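Local coordinates for esterase (Uncultured bacterium, PDB 5EGN), which hydrolyses esters and degrades N-acyl homoserine lactones, the signal molecules of bacterial quorum sensing, at residues W193-K196 and D197-S201; F28-N31 and G32-Y36; P41-T45 and N46-V50. The protein carries 2 engineered substitutions. All coordinates share one frame; numbering follows the deposited sequence.

Contact 1. Residues W193-K196 and D197-S201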
# COMPACT_ATOMS: atom_id res chain seq x y z
N TRP A 193 -2.03 -26.98 8.12
CA TRP A 193 -2.42 -27.32 6.75
C TRP A 193 -1.32 -28.11 6.04
O TRP A 193 -0.19 -27.66 5.93
CB TRP A 193 -2.74 -26.05 5.97
CG TRP A 193 -3.18 -26.28 4.55
CD1 TRP A 193 -4.41 -26.69 4.13
CD2 TRP A 193 -2.40 -26.06 3.37
NE1 TRP A 193 -4.43 -26.77 2.76
CE2 TRP A 193 -3.21 -26.38 2.27
CE3 TRP A 193 -1.08 -25.64 3.14
CZ2 TRP A 193 -2.76 -26.29 0.96
CZ3 TRP A 193 -0.64 -25.55 1.84
CH2 TRP A 193 -1.47 -25.87 0.76
N ASN A 194 -1.68 -29.30 5.55
CA ASN A 194 -0.70 -30.21 4.97
C ASN A 194 -1.27 -30.99 3.79
O ASN A 194 -2.18 -31.79 3.95
CB ASN A 194 -0.18 -31.17 6.05
CG ASN A 194 1.06 -31.92 5.62
OD1 ASN A 194 1.23 -32.26 4.45
ND2 ASN A 194 1.94 -32.20 6.58
N ILE A 195 -0.72 -30.75 2.60
CA ILE A 195 -1.16 -31.44 1.40
C ILE A 195 0.00 -32.07 0.64
O ILE A 195 0.01 -32.11 -0.59
CB ILE A 195 -1.92 -30.49 0.44
CG1 ILE A 195 -1.03 -29.32 0.02
CG2 ILE A 195 -3.19 -29.98 1.09
CD1 ILE A 195 -1.44 -28.69 -1.30
N LYS A 196 0.99 -32.56 1.39
CA LYS A 196 2.17 -33.20 0.80
C LYS A 196 1.80 -34.31 -0.18
O LYS A 196 2.42 -34.45 -1.24
CB LYS A 196 3.07 -33.77 1.89
CG LYS A 196 3.80 -32.73 2.73
CD LYS A 196 4.58 -33.39 3.86
CE LYS A 196 5.46 -32.39 4.60
NZ LYS A 196 4.81 -31.86 5.83
N ASP A 197 0.79 -35.10 0.16
CA ASP A 197 0.40 -36.24 -0.65
C ASP A 197 -0.47 -35.84 -1.84
O ASP A 197 -0.64 -36.62 -2.79
CB ASP A 197 -0.35 -37.26 0.21
CG ASP A 197 -1.39 -36.61 1.10
OD1 ASP A 197 -1.15 -35.48 1.57
OD2 ASP A 197 -2.45 -37.22 1.32
N ARG A 198 -1.00 -34.63 -1.80
CA ARG A 198 -1.96 -34.18 -2.80
C ARG A 198 -1.36 -33.15 -3.76
O ARG A 198 -2.06 -32.65 -4.64
CB ARG A 198 -3.20 -33.60 -2.11
CG ARG A 198 -3.99 -34.64 -1.32
CD ARG A 198 -5.05 -33.99 -0.43
NE ARG A 198 -4.51 -33.52 0.84
CZ ARG A 198 -5.24 -32.93 1.78
NH1 ARG A 198 -6.54 -32.74 1.60
NH2 ARG A 198 -4.67 -32.52 2.91
N LEU A 199 -0.08 -32.86 -3.60
CA LEU A 199 0.59 -31.86 -4.43
C LEU A 199 0.63 -32.25 -5.90
O LEU A 199 0.51 -31.39 -6.78
CB LEU A 199 2.02 -31.62 -3.93
CG LEU A 199 2.18 -30.73 -2.69
CD1 LEU A 199 3.56 -30.89 -2.11
CD2 LEU A 199 1.91 -29.28 -3.04
N SER A 200 0.78 -33.54 -6.17
CA SER A 200 0.91 -34.03 -7.54
C SER A 200 -0.41 -33.99 -8.29
O SER A 200 -0.45 -34.25 -9.49
CB SER A 200 1.48 -35.45 -7.54
OG SER A 200 0.71 -36.31 -6.72
N SER A 201 -1.49 -33.66 -7.58
CA SER A 201 -2.79 -33.48 -8.21
C SER A 201 -2.93 -32.06 -8.77
O SER A 201 -3.76 -31.80 -9.63
CB SER A 201 -3.92 -33.77 -7.22
OG SER A 201 -3.85 -32.91 -6.09

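Contact 2. Residues F28-N31 and G32-Y36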
# COMPACT_ATOMS: atom_id res chain seq x y z
N PHE A 28 0.72 -13.95 5.79
CA PHE A 28 0.08 -13.97 7.10
C PHE A 28 0.42 -12.73 7.92
O PHE A 28 1.54 -12.21 7.84
CB PHE A 28 0.50 -15.24 7.85
CG PHE A 28 -0.38 -15.59 9.01
CD1 PHE A 28 -1.75 -15.65 8.87
CD2 PHE A 28 0.18 -15.88 10.25
CE1 PHE A 28 -2.56 -15.98 9.95
CE2 PHE A 28 -0.62 -16.21 11.33
CZ PHE A 28 -1.99 -16.26 11.17
N SER A 29 -0.57 -12.24 8.67
CA SER A 29 -0.46 -11.09 9.57
C SER A 29 -0.38 -9.74 8.84
O SER A 29 -0.38 -8.69 9.48
CB SER A 29 0.75 -11.22 10.50
OG SER A 29 1.93 -10.77 9.86
N THR A 30 -0.32 -9.77 7.51
CA THR A 30 -0.27 -8.53 6.74
C THR A 30 -1.63 -8.24 6.11
O THR A 30 -2.66 -8.71 6.59
CB THR A 30 0.79 -8.60 5.62
OG1 THR A 30 0.36 -9.51 4.60
CG2 THR A 30 2.12 -9.07 6.18
N ASN A 31 -1.62 -7.46 5.04
CA ASN A 31 -2.82 -7.22 4.24
C ASN A 31 -2.48 -6.89 2.80
O ASN A 31 -1.32 -7.00 2.38
CB ASN A 31 -3.67 -6.10 4.85
CG ASN A 31 -2.91 -4.80 5.01
OD1 ASN A 31 -2.66 -4.09 4.03
ND2 ASN A 31 -2.55 -4.48 6.24
N GLY A 32 -3.49 -6.47 2.04
CA GLY A 32 -3.34 -6.22 0.61
C GLY A 32 -2.37 -5.12 0.24
O GLY A 32 -1.82 -5.12 -0.87
N GLY A 33 -2.15 -4.19 1.16
CA GLY A 33 -1.25 -3.08 0.94
C GLY A 33 0.11 -3.52 0.43
O GLY A 33 0.71 -2.87 -0.42
N ILE A 34 0.58 -4.66 0.95
CA ILE A 34 1.88 -5.23 0.57
C ILE A 34 2.09 -5.35 -0.95
O ILE A 34 3.22 -5.47 -1.42
CB ILE A 34 2.08 -6.63 1.21
CG1 ILE A 34 3.57 -7.00 1.28
CG2 ILE A 34 1.28 -7.69 0.47
CD1 ILE A 34 3.84 -8.28 2.03
N TRP A 35 1.00 -5.32 -1.72
CA TRP A 35 1.10 -5.46 -3.17
C TRP A 35 1.14 -4.12 -3.91
O TRP A 35 0.89 -4.08 -5.12
CB TRP A 35 -0.07 -6.29 -3.69
CG TRP A 35 -0.13 -7.68 -3.13
CD1 TRP A 35 -1.07 -8.18 -2.28
CD2 TRP A 35 0.81 -8.73 -3.36
NE1 TRP A 35 -0.78 -9.49 -1.98
CE2 TRP A 35 0.37 -9.85 -2.63
CE3 TRP A 35 1.99 -8.84 -4.11
CZ2 TRP A 35 1.05 -11.07 -2.63
CZ3 TRP A 35 2.67 -10.05 -4.11
CH2 TRP A 35 2.20 -11.15 -3.38
N TYR A 36 1.46 -3.05 -3.18
CA TYR A 36 1.40 -1.69 -3.72
C TYR A 36 2.20 -1.53 -5.01
O TYR A 36 1.75 -0.89 -5.96
CB TYR A 36 1.89 -0.66 -2.69
CG TYR A 36 1.87 0.76 -3.20
CD1 TYR A 36 0.67 1.42 -3.42
CD2 TYR A 36 3.05 1.44 -3.50
CE1 TYR A 36 0.64 2.71 -3.91
CE2 TYR A 36 3.03 2.73 -4.00
CZ TYR A 36 1.82 3.36 -4.20
OH TYR A 36 1.78 4.65 -4.68

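Contact 3. Residues P41-T45 and N46-V50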
# COMPACT_ATOMS: atom_id res chain seq x y z
N PRO A 41 1.01 -1.24 -11.62
CA PRO A 41 1.64 -1.53 -12.92
C PRO A 41 0.94 -2.67 -13.66
O PRO A 41 0.80 -2.61 -14.88
CB PRO A 41 3.07 -1.91 -12.53
CG PRO A 41 3.32 -1.15 -11.29
CD PRO A 41 2.02 -1.15 -10.55
N PHE A 42 0.51 -3.70 -12.93
CA PHE A 42 -0.20 -4.81 -13.55
C PHE A 42 -1.65 -4.47 -13.84
O PHE A 42 -2.33 -5.18 -14.57
CB PHE A 42 -0.11 -6.06 -12.66
CG PHE A 42 1.22 -6.75 -12.73
CD1 PHE A 42 1.50 -7.63 -13.76
CD2 PHE A 42 2.19 -6.53 -11.77
CE1 PHE A 42 2.72 -8.27 -13.83
CE2 PHE A 42 3.41 -7.16 -11.84
CZ PHE A 42 3.68 -8.04 -12.87
N ALA A 43 -2.13 -3.37 -13.26
CA ALA A 43 -3.48 -2.90 -13.54
C ALA A 43 -3.55 -2.24 -14.92
O ALA A 43 -4.63 -1.99 -15.44
CB ALA A 43 -3.94 -1.93 -12.47
N GLN A 44 -2.38 -1.96 -15.49
CA GLN A 44 -2.31 -1.35 -16.81
C GLN A 44 -2.58 -2.38 -17.91
O GLN A 44 -3.08 -2.04 -18.98
CB GLN A 44 -0.93 -0.71 -17.04
CG GLN A 44 -0.56 0.37 -16.03
CD GLN A 44 0.76 1.02 -16.35
OE1 GLN A 44 1.71 0.94 -15.58
NE2 GLN A 44 0.84 1.68 -17.51
N THR A 45 -2.25 -3.64 -17.63
CA THR A 45 -2.38 -4.70 -18.62
C THR A 45 -3.36 -5.78 -18.19
O THR A 45 -3.80 -6.59 -19.01
CB THR A 45 -1.02 -5.36 -18.92
OG1 THR A 45 -0.42 -5.79 -17.69
CG2 THR A 45 -0.10 -4.38 -19.61
N ASN A 46 -3.71 -5.80 -16.91
CA ASN A 46 -4.54 -6.87 -16.37
C ASN A 46 -5.65 -6.39 -15.45
O ASN A 46 -5.67 -5.24 -15.03
CB ASN A 46 -3.68 -7.88 -15.62
CG ASN A 46 -2.68 -8.58 -16.51
OD1 ASN A 46 -1.59 -8.07 -16.77
ND2 ASN A 46 -3.04 -9.77 -16.99
N HIS A 47 -6.57 -7.30 -15.15
CA HIS A 47 -7.60 -7.08 -14.15
C HIS A 47 -7.06 -7.51 -12.79
O HIS A 47 -7.14 -8.68 -12.42
CB HIS A 47 -8.88 -7.84 -14.50
CG HIS A 47 -10.00 -7.64 -13.53
ND1 HIS A 47 -11.18 -8.35 -13.60
CD2 HIS A 47 -10.13 -6.81 -12.47
CE1 HIS A 47 -11.98 -7.97 -12.62
NE2 HIS A 47 -11.37 -7.03 -11.92
N VAL A 48 -6.49 -6.56 -12.04
CA VAL A 48 -5.88 -6.89 -10.76
C VAL A 48 -6.91 -6.89 -9.63
O VAL A 48 -7.75 -6.00 -9.51
CB VAL A 48 -4.73 -5.91 -10.41
CG1 VAL A 48 -3.62 -6.02 -11.44
CG2 VAL A 48 -5.23 -4.48 -10.31
N ILE A 49 -6.82 -7.95 -8.83
CA ILE A 49 -7.69 -8.18 -7.68
C ILE A 49 -6.81 -8.47 -6.48
O ILE A 49 -6.14 -9.49 -6.45
CB ILE A 49 -8.64 -9.37 -7.93
CG1 ILE A 49 -9.43 -9.17 -9.22
CG2 ILE A 49 -9.54 -9.59 -6.72
CD1 ILE A 49 -9.76 -10.47 -9.93
N VAL A 50 -6.81 -7.59 -5.49
CA VAL A 50 -5.98 -7.80 -4.31
C VAL A 50 -6.85 -7.99 -3.08
O VAL A 50 -7.76 -7.18 -2.82
CB VAL A 50 -5.00 -6.62 -4.11
CG1 VAL A 50 -5.71 -5.31 -4.30
CG2 VAL A 50 -4.32 -6.70 -2.75

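Contact 1. Residues W193-K196 and D197-S201
The guanidinium of Arg198 has the methyl CG2 of Ile195 over one face and the carbonyl oxygen of Asn194 at its edge. CG2 stands 3.3 Å above the guanidinium plane, toward the rim, and approaches Arg198 NH2 to 3.5 Å. The same methyl lies 3.4 Å above one face of the indole of Trp193, again near the rim, and thus serves two flat groups at once. At the edge, Arg198 NH2 donates to Asn194 O (2.8 Å), which lies only 14° out of the guanidinium plane; the bond itself is bent. A bend in the arginine chain at chi3 (-83°) folds the guanidinium back toward Ile195; the two side chains cross at about a right angle. The backbone bends here as well: Arg198 N donates to Ile195 O (3.0 Å), while Asn194 OD1 accepts from Lys196 N (3.1 Å) nearly in line with its C=O bond, an Asx turn. The segment belongs to the loop between helix 177-185 and strand 206-211, where the chain returns from a run of helices to the central sheet of the alpha/beta hydrolase fold. The other branch of Ile195 makes the apolar contact. Its CG1 sits between the backbone N and the carbonyl carbon (chi1 59°), and the terminal CD1 meets Leu199 CD2 at 3.8 Å. Ile195 also packs on Leu104 of helix 94-105, Leu199 on Leu224 of helix 219-228. Trp193, buried, reaches Gln101 through NE1, and the ammonium of Lys196 forms a salt bridge with Glu124. Asp197 and the arginine remain on the exposed side, joined by a long salt bridge from Arg198 NE to Asp197 OD1 (4.0 Å).

Contact 2. Residues F28-N31 and G32-Y36
Asn31 OD1 accepts a hydrogen bond from Gly33 N at 2.9 Å, which makes an Asx turn where the chain enters the 3-10 segment 32-34. The donor is tilted 17° from the plane of the side-chain carbonyl. With chi1 at 57°, CG stands between the backbone N and the carbonyl carbon, and OD1 is carried forward over the next two residues. The backbone oxygen of Asn31 adds a weak bond from Ile34 N (3.3 Å). The amide's other end is also used, ND2 donating to Asn174 OD1, so both ends of this buried group are held. With an alanine in place of Asn31, Gly33 N would probably lose its side-chain acceptor and Asn174 OD1 its donor. Packing begins at Ile34, whose CG2 lies 3.3 Å from Asn31 O and also rests over the rim of one face of the Trp35 ring. Its CD1, at the end of the other branch, comes within 4.5 Å of Thr30 OG1, a hydroxyl hydrogen-bonded to Pro27 O and His26 ND1. The loop just after strand 21-25, where residues 28-31 lie, commonly contributes to the oxyanion hole in relatives; the chain then runs into helix 36-39. Helix 159-168 packs on Thr30 and Asn31, helix 244-247 on Ile34 and Trp35, and Tyr36 OH hydrogen-bonds His168 of the second subunit.

Contact 3. Residues P41-T45 and N46-V50
Thr45 OG1 donates to Asn46 OD1 at 2.7 Å, joining neighbouring side chains at the bend between the two segments. The donor is tilted 28° from the amide's carbonyl plane. OG1 lies between the backbone N and the carbonyl carbon of Thr45 (chi1 53°), which turns it toward the asparagine. The same OD1 sits at the edge of the Phe42 ring, 4.3 Å from CD1. Beside this polar pair, Val48 reaches back with both methyls: CG1 meets Phe42 CB at 3.7 Å, while CG2 meets Ala43 CB at 3.6 Å. The valine thus packs against both residues, CG1 also lying against the peptide that joins them. Backbone bonds set the shape of the bend. A type I turn runs from Pro41 to Gln44, closed by Gln44 N to Pro41 O, and Phe42 O then takes a weak bond from Asn46 N (2.8 Å). Farther out, Asn46 ND2 donates to Val20 O, which fixes the amide against the start of strand 21-25. The Phe42 ring packs on Leu256 and Arg257 of helix 249-257, and Val48 also touches Phe24 and Tyr16. Ala43 packs on Val171 of the second subunit. The bend leads from helix 36-39 into strand 47-51, which pairs parallel to 21-25 and antiparallel to 9-16: it closes a beta-alpha-beta connection within the 1-2-4-3-5-6-7-8 strand order of the alpha/beta hydrolase fold.

Contacts 2 and 3 are neighbours along one connection, from the end of strand 21-25 through helix 36-39 into strand 47-51. They touch where Val50 CG2 packs on Trp35 CD1 (3.6 Å), and both reach the second subunit. Contact 1 stands apart, about 26 Å from contact 2 and 30 Å from contact 3 between centres, on the far side of the chain's centre from contact 2. Contact 2 is buried and relies on an asparagine amide with both ends engaged. The other two are partly buried: contact 3 combines a surface hydroxyl–amide pair with aliphatic packing, whereas contact 1 sets charged groups outside and apolar ones against helices 94-105 and 219-228.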